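Long-range contacts in 11S globulin (Wrightia tinctoria, PDB 5WXU), which probably serves as a hexameric seed storage protein of the 11S globulin family and also binds the plant hormone auxin (indole-3-acetic acid): residues G91-S96 and G256-V261; A100-I105 and L180-D185; S316-Y321 and L331-E336; N350-I355 and D412-T417; R360-L365 and D379-Q384. One frame throughout, in Å; residues are numbered along the deposited sequence.

Following the chain from the N terminus, 91-96 opens contact 1 and 100-105 opens contact 2. Contact 2 closes first, at 180-185, and so lies within the span of contact 1, which ends at 256-261. Both belong to the N-terminal cupin half. Contact 3 then closes a short excursion through helix 325-329 in the C-terminal half. Contact 4 opens at 350-355 and ends at 412-417, and contact 5 (360-365 with 379-384) falls wholly between its segments. No two contacts cross along the chain. Leu103 of contact 2 packs on Leu331 and Ala333 of contact 3, and Ile183 meets Ile355 of contact 4, which joins the two cupin halves.

Contact 1: G91-S96 and G256-V261; sequences GLFVPS and GYMVRV. With PO4 (phosphate ion), chain N.
Gly91 pairs with Arg260, and its CA makes a CA-H...O contact of 3.5 Å with Val259 O. Leu92 is next and forms an antiparallel hydrogen-bonded pair with Val259. Its N bonds Val259 O at 2.8 Å, and its O receives Val259 N. Its CB rests against the methyls of Val259 and Val261. Phe93 faces Met258 in a non-hydrogen-bonded pair. With CG anti to the backbone N (chi1 -173°), the Phe93 ring puts its CD1 edge against Tyr257 O, in plane and 3.3 Å away. The extended Met258 chain brings CE over one ring face. Its SD stands obliquely, 5.5 Å from the Phe93 ring centroid, a Met-aromatic contact. Val94 N bonds Tyr257 O at 3.0 Å, and Val94 CG2 leans on the same carbonyl. Ser96 has no partner on 256-261, but its OG donates to phosphate O1 at 2.7 Å. Arg199, His168, His85 and Asn98 also bind this ion, which probably comes from the crystallisation liquor. Strand 258-260 thus adds to a sheet of the N-terminal cupin fold. The chemistry implies a two-sided strand: Leu92 and Val94 offer apolar carbon to Val437 of the second subunit, while Ser96 offers a hydroxyl to an anion that the Phe93 ring also borders.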
# COMPACT_ATOMS: atom_id res chain seq x y z
N GLY B 91 19.83 38.95 -0.35
CA GLY B 91 20.72 37.82 -0.41
C GLY B 91 20.10 36.59 -1.11
O GLY B 91 18.93 36.21 -0.81
N LEU B 92 20.91 35.99 -1.99
CA LEU B 92 20.58 34.78 -2.75
C LEU B 92 21.46 33.62 -2.28
O LEU B 92 22.70 33.68 -2.37
CB LEU B 92 20.71 35.06 -4.25
CG LEU B 92 20.66 33.90 -5.23
CD1 LEU B 92 19.29 33.21 -5.06
CD2 LEU B 92 20.85 34.39 -6.66
N PHE B 93 20.83 32.56 -1.70
CA PHE B 93 21.52 31.40 -1.25
C PHE B 93 21.63 30.47 -2.48
O PHE B 93 20.62 30.09 -3.07
CB PHE B 93 20.71 30.74 -0.09
CG PHE B 93 21.37 29.59 0.62
CD1 PHE B 93 22.73 29.39 0.65
CD2 PHE B 93 20.59 28.72 1.38
CE1 PHE B 93 23.31 28.38 1.39
CE2 PHE B 93 21.17 27.66 2.11
CZ PHE B 93 22.54 27.48 2.09
N VAL B 94 22.87 30.24 -2.91
CA VAL B 94 23.23 29.53 -4.13
C VAL B 94 22.52 28.14 -4.09
O VAL B 94 22.57 27.45 -3.07
CB VAL B 94 24.73 29.37 -4.21
CG1 VAL B 94 25.16 28.49 -5.37
CG2 VAL B 94 25.43 30.75 -4.36
N PRO B 95 21.93 27.76 -5.21
CA PRO B 95 21.35 26.45 -5.23
C PRO B 95 22.29 25.31 -4.87
O PRO B 95 23.46 25.29 -5.24
CB PRO B 95 20.92 26.31 -6.67
CG PRO B 95 20.81 27.74 -7.22
CD PRO B 95 21.92 28.38 -6.55
N SER B 96 21.75 24.32 -4.15
CA SER B 96 22.49 23.18 -3.70
C SER B 96 21.55 21.95 -3.54
O SER B 96 20.32 22.09 -3.49
CB SER B 96 23.13 23.43 -2.32
OG SER B 96 22.23 23.61 -1.18
N GLY B 256 31.42 33.58 -1.53
CA GLY B 256 30.84 32.56 -0.67
C GLY B 256 29.60 32.02 -1.37
O GLY B 256 29.50 31.97 -2.61
N TYR B 257 28.65 31.57 -0.56
CA TYR B 257 27.49 30.84 -1.13
C TYR B 257 26.18 31.53 -0.88
O TYR B 257 25.10 30.96 -1.08
CB TYR B 257 27.49 29.42 -0.54
CG TYR B 257 28.70 28.64 -0.94
CD1 TYR B 257 29.86 28.68 -0.21
CD2 TYR B 257 28.70 27.92 -2.10
CE1 TYR B 257 30.98 28.01 -0.66
CE2 TYR B 257 29.79 27.21 -2.53
CZ TYR B 257 30.92 27.23 -1.79
OH TYR B 257 32.00 26.51 -2.28
N MET B 258 26.24 32.80 -0.45
CA MET B 258 25.09 33.67 -0.43
C MET B 258 25.57 34.98 -1.04
O MET B 258 26.56 35.54 -0.55
CB MET B 258 24.56 33.95 0.98
CG MET B 258 24.15 32.76 1.81
SD MET B 258 23.65 33.29 3.44
CE MET B 258 23.37 31.73 4.31
N VAL B 259 24.97 35.37 -2.15
CA VAL B 259 25.39 36.57 -2.90
C VAL B 259 24.33 37.67 -2.91
O VAL B 259 23.10 37.44 -2.96
CB VAL B 259 25.77 36.22 -4.32
CG1 VAL B 259 26.85 35.15 -4.30
CG2 VAL B 259 24.57 35.79 -5.17
N ARG B 260 24.81 38.92 -2.93
CA ARG B 260 23.93 40.06 -2.97
C ARG B 260 23.42 40.30 -4.34
O ARG B 260 24.19 40.35 -5.27
CB ARG B 260 24.67 41.32 -2.55
CG ARG B 260 23.76 42.55 -2.60
CD ARG B 260 24.02 43.51 -1.44
NE ARG B 260 23.60 42.90 -0.17
CZ ARG B 260 24.42 42.44 0.79
NH1 ARG B 260 25.75 42.51 0.70
NH2 ARG B 260 23.87 41.91 1.89
N VAL B 261 22.13 40.50 -4.48
CA VAL B 261 21.53 40.87 -5.73
C VAL B 261 21.12 42.35 -5.54
O VAL B 261 20.16 42.64 -4.83
CB VAL B 261 20.31 40.00 -6.04
CG1 VAL B 261 19.69 40.31 -7.41
CG2 VAL B 261 20.68 38.53 -5.89
P PO4 N . 21.92 23.29 2.47
O1 PO4 N . 22.91 22.80 1.30
O2 PO4 N . 20.59 23.96 2.15
O3 PO4 N . 21.29 22.03 3.09
O4 PO4 N . 22.58 23.86 3.72

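Contact 2: A100-I105 and L180-D185; sequences APMLII and LLVIHD
Met102 and His184 lie side by side in an antiparallel strand pair of the N-terminal cupin beta-barrel. The pair runs from Ala100-Asp185 to Ile105-Leu181, with four beta bridges. The face of Met102, Ile104, Val182 and His184 is tightly packed. Met102 CG sits between the backbone N and the carbonyl carbon (chi1 67°), and the chain then extends along the imidazole. Its CB makes a CH-pi contact over the ring face, 4.1 Å from the His184 centroid. Its SD lies oblique to the ring, 3.5 Å from His184 NE2, while NE2 has its hydrogen-bond partner in Asn98. Ile104 CG1 lies 4.0 Å from Val182 CG2, and Ile104 CG2 meets Leu180 CB.

The other face is looser at Leu103 and Ile183, although it is buried rather than open to solvent. These two share a hydrogen-bonded pair, yet their side chains do not meet each other. Both pack instead on Val408 of the C-terminal cupin half. The face closes up at Ile105 and Leu181, where Ile105 CD1 touches Leu181 CD2 at 3.6 Å. Backbone bonds run the whole length, from Asp185 N to Pro101 O through to Leu181 N and Ile105 O. Asp185 turns its carboxylate to Asn188 and to Arg28 of the third subunit. At the Ala100 end, Ala100 O lies in the plane of the His184 ring, 3.6 Å from CD2.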
# COMPACT_ATOMS: atom_id res chain seq x y z
N ALA B 100 20.88 14.04 2.23
CA ALA B 100 19.94 13.70 3.31
C ALA B 100 18.79 14.61 3.11
O ALA B 100 18.96 15.77 2.73
CB ALA B 100 20.53 13.95 4.70
N PRO B 101 17.58 14.14 3.39
CA PRO B 101 16.37 14.98 3.47
C PRO B 101 16.44 15.93 4.69
O PRO B 101 17.30 15.75 5.58
CB PRO B 101 15.26 13.99 3.59
CG PRO B 101 15.90 12.84 4.34
CD PRO B 101 17.33 12.77 3.91
N MET B 102 15.61 16.95 4.66
CA MET B 102 15.65 17.99 5.69
C MET B 102 14.30 18.57 5.91
O MET B 102 13.47 18.56 5.01
CB MET B 102 16.62 19.08 5.24
CG MET B 102 16.10 19.82 4.03
SD MET B 102 17.42 20.63 3.13
CE MET B 102 16.82 20.65 1.52
N LEU B 103 14.04 19.11 7.10
CA LEU B 103 13.06 20.09 7.34
C LEU B 103 13.76 21.46 7.58
O LEU B 103 14.84 21.54 8.26
CB LEU B 103 12.28 19.74 8.55
CG LEU B 103 11.52 18.42 8.52
CD1 LEU B 103 10.55 18.42 9.65
CD2 LEU B 103 10.75 18.23 7.23
N ILE B 104 13.19 22.48 6.96
CA ILE B 104 13.66 23.89 7.14
C ILE B 104 12.62 24.65 7.91
O ILE B 104 11.46 24.68 7.51
CB ILE B 104 13.89 24.53 5.78
CG1 ILE B 104 14.95 23.77 5.01
CG2 ILE B 104 14.40 25.99 5.97
CD1 ILE B 104 15.15 24.17 3.58
N ILE B 105 12.97 25.24 9.05
CA ILE B 105 12.07 26.08 9.84
C ILE B 105 12.42 27.53 9.53
O ILE B 105 13.56 27.93 9.65
CB ILE B 105 12.25 25.83 11.32
CG1 ILE B 105 11.79 24.41 11.64
CG2 ILE B 105 11.43 26.83 12.14
CD1 ILE B 105 12.54 23.92 12.83
N LEU B 180 16.91 30.71 8.51
CA LEU B 180 16.51 29.31 8.31
C LEU B 180 17.24 28.33 9.24
O LEU B 180 18.47 28.25 9.27
CB LEU B 180 16.76 28.94 6.86
CG LEU B 180 16.22 29.85 5.75
CD1 LEU B 180 16.67 29.32 4.42
CD2 LEU B 180 14.70 30.12 5.83
N LEU B 181 16.49 27.52 9.99
CA LEU B 181 17.03 26.49 10.80
C LEU B 181 16.76 25.18 10.00
O LEU B 181 15.60 24.87 9.81
CB LEU B 181 16.35 26.36 12.11
CG LEU B 181 16.96 25.23 12.98
CD1 LEU B 181 18.09 25.85 13.75
CD2 LEU B 181 15.95 24.51 13.85
N VAL B 182 17.82 24.50 9.61
CA VAL B 182 17.80 23.30 8.72
C VAL B 182 18.26 22.11 9.55
O VAL B 182 19.40 22.07 10.10
CB VAL B 182 18.70 23.43 7.52
CG1 VAL B 182 18.50 22.24 6.60
CG2 VAL B 182 18.47 24.74 6.75
N ILE B 183 17.39 21.11 9.63
CA ILE B 183 17.67 19.86 10.28
C ILE B 183 17.76 18.84 9.15
O ILE B 183 16.76 18.52 8.46
CB ILE B 183 16.63 19.44 11.28
CG1 ILE B 183 16.37 20.50 12.34
CG2 ILE B 183 17.06 18.16 11.99
CD1 ILE B 183 17.60 21.07 13.02
N HIS B 184 18.95 18.33 8.95
CA HIS B 184 19.20 17.24 7.97
C HIS B 184 19.17 15.90 8.65
O HIS B 184 19.83 15.74 9.68
CB HIS B 184 20.54 17.39 7.26
CG HIS B 184 20.57 18.43 6.20
ND1 HIS B 184 21.08 19.68 6.45
CD2 HIS B 184 20.26 18.40 4.87
CE1 HIS B 184 21.01 20.41 5.35
NE2 HIS B 184 20.51 19.67 4.38
N ASP B 185 18.40 14.96 8.10
CA ASP B 185 18.26 13.62 8.70
C ASP B 185 19.25 12.68 8.05
O ASP B 185 18.97 12.06 6.99
CB ASP B 185 16.80 13.17 8.52
CG ASP B 185 16.53 11.85 9.12
OD1 ASP B 185 17.43 11.31 9.82
OD2 ASP B 185 15.42 11.30 8.78

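Contact 3: S316-Y321 and L331-E336; sequences STLNSY and LSANRE. With PO4 (phosphate ion), chain O.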
# COMPACT_ATOMS: atom_id res chain seq x y z
N SER B 316 1.05 22.59 17.80
CA SER B 316 0.64 22.60 16.38
C SER B 316 1.55 21.56 15.72
O SER B 316 2.79 21.71 15.65
CB SER B 316 0.74 23.97 15.74
OG SER B 316 0.03 24.88 16.53
N THR B 317 0.92 20.42 15.40
CA THR B 317 1.63 19.22 14.87
C THR B 317 1.69 19.21 13.33
O THR B 317 0.85 19.79 12.63
CB THR B 317 0.88 17.94 15.21
OG1 THR B 317 -0.35 17.89 14.43
CG2 THR B 317 0.71 17.77 16.68
N LEU B 318 2.76 18.62 12.80
CA LEU B 318 2.92 18.62 11.37
C LEU B 318 3.40 17.20 11.02
O LEU B 318 4.57 16.83 11.28
CB LEU B 318 3.93 19.63 10.86
CG LEU B 318 4.13 19.72 9.35
CD1 LEU B 318 2.81 20.15 8.74
CD2 LEU B 318 5.26 20.68 9.02
N ASN B 319 2.50 16.36 10.51
CA ASN B 319 2.88 15.01 10.13
C ASN B 319 2.18 14.67 8.80
O ASN B 319 1.61 15.55 8.14
CB ASN B 319 2.45 13.96 11.22
CG ASN B 319 0.99 14.11 11.60
OD1 ASN B 319 0.06 14.05 10.73
ND2 ASN B 319 0.78 14.44 12.90
N SER B 320 2.37 13.44 8.40
CA SER B 320 1.85 13.00 7.11
C SER B 320 0.33 12.96 6.97
O SER B 320 -0.17 12.81 5.89
CB SER B 320 2.51 11.72 6.68
OG SER B 320 2.31 10.70 7.63
N TYR B 321 -0.41 13.19 8.03
CA TYR B 321 -1.85 13.42 7.91
C TYR B 321 -2.20 14.85 7.50
O TYR B 321 -3.36 15.21 7.27
CB TYR B 321 -2.58 13.04 9.18
CG TYR B 321 -2.59 11.59 9.46
CD1 TYR B 321 -3.35 10.72 8.70
CD2 TYR B 321 -1.94 11.09 10.56
CE1 TYR B 321 -3.39 9.37 9.00
CE2 TYR B 321 -1.98 9.74 10.87
CZ TYR B 321 -2.72 8.90 10.09
OH TYR B 321 -2.75 7.54 10.39
N LEU B 331 9.65 12.01 8.46
CA LEU B 331 9.89 13.11 9.42
C LEU B 331 8.56 13.75 9.81
O LEU B 331 7.54 13.64 9.06
CB LEU B 331 10.80 14.14 8.75
CG LEU B 331 12.23 13.70 8.45
CD1 LEU B 331 12.85 14.71 7.50
CD2 LEU B 331 13.07 13.67 9.73
N SER B 332 8.58 14.42 10.98
CA SER B 332 7.43 15.12 11.52
C SER B 332 7.98 16.39 12.17
O SER B 332 9.16 16.45 12.50
CB SER B 332 6.79 14.31 12.68
OG SER B 332 6.34 13.02 12.38
N ALA B 333 7.07 17.31 12.48
CA ALA B 333 7.46 18.47 13.31
C ALA B 333 6.33 18.98 14.09
O ALA B 333 5.24 18.52 13.96
CB ALA B 333 7.98 19.57 12.37
N ASN B 334 6.63 19.86 15.04
CA ASN B 334 5.60 20.58 15.83
C ASN B 334 6.12 21.95 16.25
O ASN B 334 7.30 22.17 16.22
CB ASN B 334 5.06 19.74 16.97
CG ASN B 334 6.02 19.63 18.13
OD1 ASN B 334 6.59 20.63 18.53
ND2 ASN B 334 6.18 18.45 18.68
N ARG B 335 5.18 22.81 16.60
CA ARG B 335 5.44 24.09 17.24
C ARG B 335 4.74 24.00 18.56
O ARG B 335 3.51 23.71 18.58
CB ARG B 335 4.89 25.25 16.43
CG ARG B 335 5.31 26.57 17.13
CD ARG B 335 4.88 27.83 16.40
NE ARG B 335 3.45 28.04 16.50
CZ ARG B 335 2.82 28.85 17.37
NH1 ARG B 335 3.47 29.64 18.22
NH2 ARG B 335 1.51 28.90 17.29
N GLU B 336 5.45 24.31 19.66
CA GLU B 336 4.81 24.38 20.96
C GLU B 336 4.98 25.79 21.47
O GLU B 336 6.06 26.39 21.39
CB GLU B 336 5.45 23.42 21.95
CG GLU B 336 5.41 21.95 21.60
CD GLU B 336 6.12 21.10 22.66
OE1 GLU B 336 7.06 21.62 23.28
OE2 GLU B 336 5.75 19.93 22.87
P PO4 O . -1.20 6.60 13.40
O1 PO4 O . -1.13 6.50 11.89
O2 PO4 O . -0.41 7.71 14.01
O3 PO4 O . -2.71 6.82 13.57
O4 PO4 O . -0.73 5.24 13.93
O HOH W 1 1.50 25.68 18.93
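Ser316 and Arg335 exchange two backbone hydrogen bonds: Ser316 N to Arg335 O, and Arg335 N to Ser316 O, the latter 2.8 Å. Leu318 and Ala333 do the same, though Leu318 N meets Ala333 O at a bent N-H...O angle of 138°. Between these pairs stand Thr317 and Asn334, not hydrogen-bonded to each other. CA-H...O contacts supplement the ladder, with Asn334 CA 3.0 Å from Ser316 O.

Apolar contact is slight. Leu318 CB and Ala333 CB are 4.3 Å apart, and Leu318 packs further on Leu326 of helix 325-329. That helix lies in the connection between strands 313-318 and 332-338, which are neighbours in a sheet of the C-terminal cupin barrel.

Among the polar links, water 1 donates to Arg335 O and bonds Ser316 OG at 2.9 Å. The same water lies over one face of the Arg335 guanidinium, offset toward its rim. The guanidinium itself is held by Leu299 O, Glu404 and Glu273 of the fourth subunit. Past the strand, Asn319 OD1 accepts from Tyr321 N on a lone pair at 2.9 Å, an Asx turn.

Tyr321 does not touch 331-336. Its OH meets phosphate O1 in the ring plane, but the modelled 2.4 Å is doubtfully short. The ring also makes a cation-pi contact with Arg413. An alanine here would probably leave that guanidinium without its aromatic partner. Thr289 of the fourth subunit and Lys415 also bind the phosphate, which probably comes from the crystallisation liquor.

Contact 4: N350-I355 and D412-T417; sequences NNAHSI and DRAKAT. With PO4 (phosphate ion), chain O.
Asn351 presents its flat amide to the backbone of 413-415 and grips it at two points. OD1 accepts Lys415 N at 3.0 Å, with the donor tilted 22° from the amide carbonyl plane. ND2 donates to Arg413 O at 3.2 Å. This oxygen lies nearly in the amide plane of Asn351, but the ND2 stands above the plane of the Arg413 carbonyl. The carbonyl has a second donor, Lys415 NZ, which arrives in its plane at 2.8 Å. Bends at chi3 and chi4 (-76° and -70°) fold the lysine back to that place. From there NZ also reaches phosphate O2, 2.7 Å away, while Arg413 NH1 bonds phosphate O1 only weakly.

The two segments are neighbouring corners of the C-terminal cupin barrel. One leads from strand 343-349 to strand 354-359, the other from strand 402-409 to strand 416-418, and each passes between the same two sheets.

Asn350 stands at about a right angle to Thr417. In one of its two conformers, OD1 takes the Thr417 hydroxyl on a lone pair at 2.9 Å. Its backbone N donates to Lys415 O at 3.1 Å. Thr417 is about 10 Å, between side chains, from Arg427, a residue of the auxin site seen in this protein, though no auxin is bound to it in this chain. Next to the Asn351 amide, Ala352 CB and Ala414 CB meet methyl to methyl at 4.0 Å.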
# COMPACT_ATOMS: atom_id res chain seq x y z
N ASN B 350 7.87 7.72 21.64
CA ASN B 350 7.91 6.30 21.56
C ASN B 350 8.54 5.77 20.24
O ASN B 350 9.08 4.72 20.27
CB ASN B 350 6.56 5.69 21.94
CG ASN B 350 5.42 6.32 21.19
OD1 ASN B 350 4.47 6.87 21.77
ND2 ASN B 350 5.53 6.26 19.86
N ASN B 351 8.58 6.58 19.18
CA ASN B 351 9.04 6.09 17.89
C ASN B 351 9.97 7.03 17.16
O ASN B 351 9.97 7.04 15.93
CB ASN B 351 7.80 5.77 17.01
CG ASN B 351 6.90 6.96 16.75
OD1 ASN B 351 7.14 8.05 17.25
ND2 ASN B 351 5.87 6.77 15.91
N ALA B 352 10.71 7.87 17.89
CA ALA B 352 11.44 8.95 17.27
C ALA B 352 12.37 9.60 18.25
O ALA B 352 12.09 9.59 19.43
CB ALA B 352 10.51 10.00 16.66
N HIS B 353 13.42 10.20 17.72
CA HIS B 353 14.18 11.25 18.43
C HIS B 353 13.56 12.62 18.20
O HIS B 353 12.91 12.89 17.16
CB HIS B 353 15.59 11.31 18.00
CG HIS B 353 16.27 10.02 18.02
ND1 HIS B 353 16.29 9.21 19.12
CD2 HIS B 353 16.96 9.39 17.04
CE1 HIS B 353 17.00 8.13 18.83
NE2 HIS B 353 17.40 8.21 17.57
N SER B 354 13.71 13.51 19.20
CA SER B 354 13.22 14.89 19.03
C SER B 354 14.39 15.85 19.05
O SER B 354 15.31 15.73 19.86
CB SER B 354 12.13 15.30 20.05
OG SER B 354 12.63 15.26 21.37
N ILE B 355 14.37 16.76 18.09
CA ILE B 355 15.37 17.82 17.98
C ILE B 355 14.59 19.15 18.07
O ILE B 355 13.84 19.54 17.14
CB ILE B 355 16.10 17.73 16.64
CG1 ILE B 355 16.73 16.37 16.44
CG2 ILE B 355 17.12 18.84 16.49
CD1 ILE B 355 15.87 15.34 15.73
N ASP B 412 7.83 9.68 10.58
CA ASP B 412 6.59 10.34 10.30
C ASP B 412 5.65 9.66 11.34
O ASP B 412 5.95 8.60 12.06
CB ASP B 412 6.13 10.48 8.84
CG ASP B 412 5.67 9.23 8.28
OD1 ASP B 412 6.49 8.30 8.46
OD2 ASP B 412 4.53 9.18 7.72
N ARG B 413 4.64 10.41 11.54
CA ARG B 413 3.67 10.12 12.56
C ARG B 413 4.29 9.84 13.92
O ARG B 413 3.90 8.91 14.63
CB ARG B 413 2.71 9.00 12.12
CG ARG B 413 1.96 9.41 10.82
CD ARG B 413 1.11 8.28 10.30
NE ARG B 413 0.76 8.56 8.93
CZ ARG B 413 0.09 7.73 8.15
NH1 ARG B 413 -0.36 6.57 8.63
NH2 ARG B 413 -0.15 8.09 6.89
N ALA B 414 5.27 10.68 14.27
CA ALA B 414 5.88 10.60 15.56
C ALA B 414 4.81 10.82 16.66
O ALA B 414 3.98 11.67 16.56
CB ALA B 414 6.95 11.64 15.66
N LYS B 415 4.87 10.00 17.70
CA LYS B 415 3.89 10.09 18.78
C LYS B 415 4.64 10.06 20.10
O LYS B 415 5.78 9.55 20.16
CB LYS B 415 2.92 8.94 18.75
CG LYS B 415 1.78 9.12 17.74
CD LYS B 415 1.02 7.81 17.52
CE LYS B 415 1.75 6.79 16.65
NZ LYS B 415 1.90 7.08 15.17
N ALA B 416 4.02 10.67 21.08
CA ALA B 416 4.60 10.75 22.40
C ALA B 416 3.63 10.04 23.32
O ALA B 416 2.44 9.87 23.01
CB ALA B 416 4.79 12.16 22.80
N THR B 417 4.14 9.63 24.46
CA THR B 417 3.31 8.95 25.47
C THR B 417 3.38 9.84 26.74
O THR B 417 4.48 10.24 27.18
CB THR B 417 3.83 7.56 25.74
OG1 THR B 417 3.72 6.75 24.54
CG2 THR B 417 3.03 6.94 26.84
P PO4 O . -1.20 6.60 13.40
O1 PO4 O . -1.13 6.50 11.89
O2 PO4 O . -0.41 7.71 14.01
O3 PO4 O . -2.71 6.82 13.57
O4 PO4 O . -0.73 5.24 13.93
O HOH W 2 8.03 9.57 19.06

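Contact 5: R360-L365 and D379-Q384; sequences RGSGRL and DVRQGQ
Gly363 and Val380 form the central hydrogen-bonded pair of two antiparallel strands, whose axes run at 154°. Gly363 N bonds Val380 O at 3.0 Å, and Val380 N returns to Gly363 O. Ser362-Arg381 and Arg364-Asp379 flank it as non-hydrogen-bonded pairs. Toward Gln382 the ladder fades: Gln382 N reaches Gly361 O only weakly, at 3.3 Å. There the chain enters a type II turn from Arg381 to Gln384, with Gly383 at its third position. Gln384 OE1 accepts Arg381 N at 2.8 Å and ties the turn back to the strand.

On the apolar face, Val380 CG1 lies against Leu365, 3.9 Å from CB and close to CD2. Its CG2 rests beside the backbone of Gly363. Phe386 and Pro51 add to this cluster. An alanine in place of Val380 would probably open a gap beside Leu365 and Gly363 and leave the leucine less firmly packed.

The other face is more polar and more exposed. Arg381 CG lies between the backbone N and the carbonyl carbon (chi1 64°), and the chain bends at chi3. One face of its guanidinium comes to rest over Ser362 CB, with NH2 4.0 Å away. NH1 makes a long salt bridge with Asp379 OD2, at 3.7 Å. At the end of the pair, water 3 bridges Gly361 N and Gln382 OE1.

The chain turns a corner at Arg360 as it passes from strand 354-359 into strand 361-368. Such a change of sheet within a run of antiparallel strands belongs to the cupin beta-barrel, here the C-terminal one.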
# COMPACT_ATOMS: atom_id res chain seq x y z
N ARG B 360 11.80 31.45 21.07
CA ARG B 360 11.33 32.58 21.91
C ARG B 360 11.34 32.16 23.32
O ARG B 360 10.92 31.04 23.67
CB ARG B 360 9.92 33.05 21.59
CG ARG B 360 9.70 33.68 20.25
CD ARG B 360 8.37 34.45 20.16
NE ARG B 360 7.43 33.82 19.23
CZ ARG B 360 6.09 34.02 19.20
NH1 ARG B 360 5.49 34.85 20.06
NH2 ARG B 360 5.34 33.36 18.29
N GLY B 361 11.74 33.04 24.22
CA GLY B 361 11.51 32.70 25.61
C GLY B 361 12.52 31.82 26.26
O GLY B 361 13.66 31.70 25.80
N SER B 362 12.10 31.12 27.30
CA SER B 362 12.98 30.31 28.09
C SER B 362 12.15 29.38 28.95
O SER B 362 10.95 29.53 29.07
CB SER B 362 13.90 31.16 29.00
OG SER B 362 13.09 31.87 29.93
N GLY B 363 12.81 28.43 29.53
CA GLY B 363 12.16 27.54 30.49
C GLY B 363 13.10 26.55 31.12
O GLY B 363 14.29 26.62 30.93
N ARG B 364 12.55 25.62 31.89
CA ARG B 364 13.27 24.55 32.50
C ARG B 364 12.92 23.25 31.75
O ARG B 364 11.78 22.99 31.50
CB ARG B 364 12.80 24.35 33.95
CG ARG B 364 13.53 23.30 34.74
CD ARG B 364 13.02 23.21 36.18
NE ARG B 364 13.62 22.12 36.93
CZ ARG B 364 13.29 21.77 38.17
NH1 ARG B 364 12.33 22.40 38.84
NH2 ARG B 364 13.90 20.76 38.72
N LEU B 365 13.94 22.49 31.44
CA LEU B 365 13.87 21.16 30.86
C LEU B 365 14.52 20.14 31.83
O LEU B 365 15.64 20.30 32.27
CB LEU B 365 14.56 21.15 29.48
CG LEU B 365 14.75 19.76 28.85
CD1 LEU B 365 13.42 19.22 28.35
CD2 LEU B 365 15.77 19.89 27.73
N ASP B 379 18.09 25.19 32.38
CA ASP B 379 17.45 26.11 31.48
C ASP B 379 17.58 25.74 30.02
O ASP B 379 18.55 25.05 29.63
CB ASP B 379 18.04 27.51 31.63
CG ASP B 379 17.81 28.09 33.04
OD1 ASP B 379 16.77 27.77 33.67
OD2 ASP B 379 18.68 28.90 33.46
N VAL B 380 16.58 26.17 29.24
CA VAL B 380 16.73 26.29 27.83
C VAL B 380 16.37 27.68 27.49
O VAL B 380 15.49 28.29 28.13
CB VAL B 380 15.95 25.24 27.00
CG1 VAL B 380 16.42 23.85 27.40
CG2 VAL B 380 14.41 25.38 27.20
N ARG B 381 17.01 28.20 26.47
CA ARG B 381 16.69 29.54 26.05
C ARG B 381 16.85 29.77 24.60
O ARG B 381 17.41 28.91 23.93
CB ARG B 381 17.50 30.54 26.89
CG ARG B 381 19.01 30.50 26.76
CD ARG B 381 19.65 31.18 28.03
NE ARG B 381 18.75 32.20 28.65
CZ ARG B 381 17.98 32.07 29.76
NH1 ARG B 381 17.97 30.95 30.52
NH2 ARG B 381 17.20 33.09 30.12
N GLN B 382 16.38 30.93 24.14
CA GLN B 382 16.33 31.30 22.72
C GLN B 382 17.69 31.08 22.05
O GLN B 382 18.77 31.39 22.57
CB GLN B 382 15.87 32.73 22.52
CG GLN B 382 15.74 33.15 21.06
CD GLN B 382 15.44 34.63 20.94
OE1 GLN B 382 14.47 35.13 21.50
NE2 GLN B 382 16.29 35.34 20.21
N GLY B 383 17.61 30.47 20.87
CA GLY B 383 18.77 30.16 20.07
C GLY B 383 19.42 28.83 20.35
O GLY B 383 20.31 28.45 19.61
N GLN B 384 18.99 28.10 21.37
CA GLN B 384 19.53 26.83 21.69
C GLN B 384 18.74 25.70 20.97
O GLN B 384 17.53 25.80 20.82
CB GLN B 384 19.58 26.56 23.18
CG GLN B 384 20.47 27.57 23.96
CD GLN B 384 20.49 27.28 25.44
OE1 GLN B 384 19.48 26.96 26.01
NE2 GLN B 384 21.69 27.28 26.05
O HOH W 3 13.26 35.54 23.83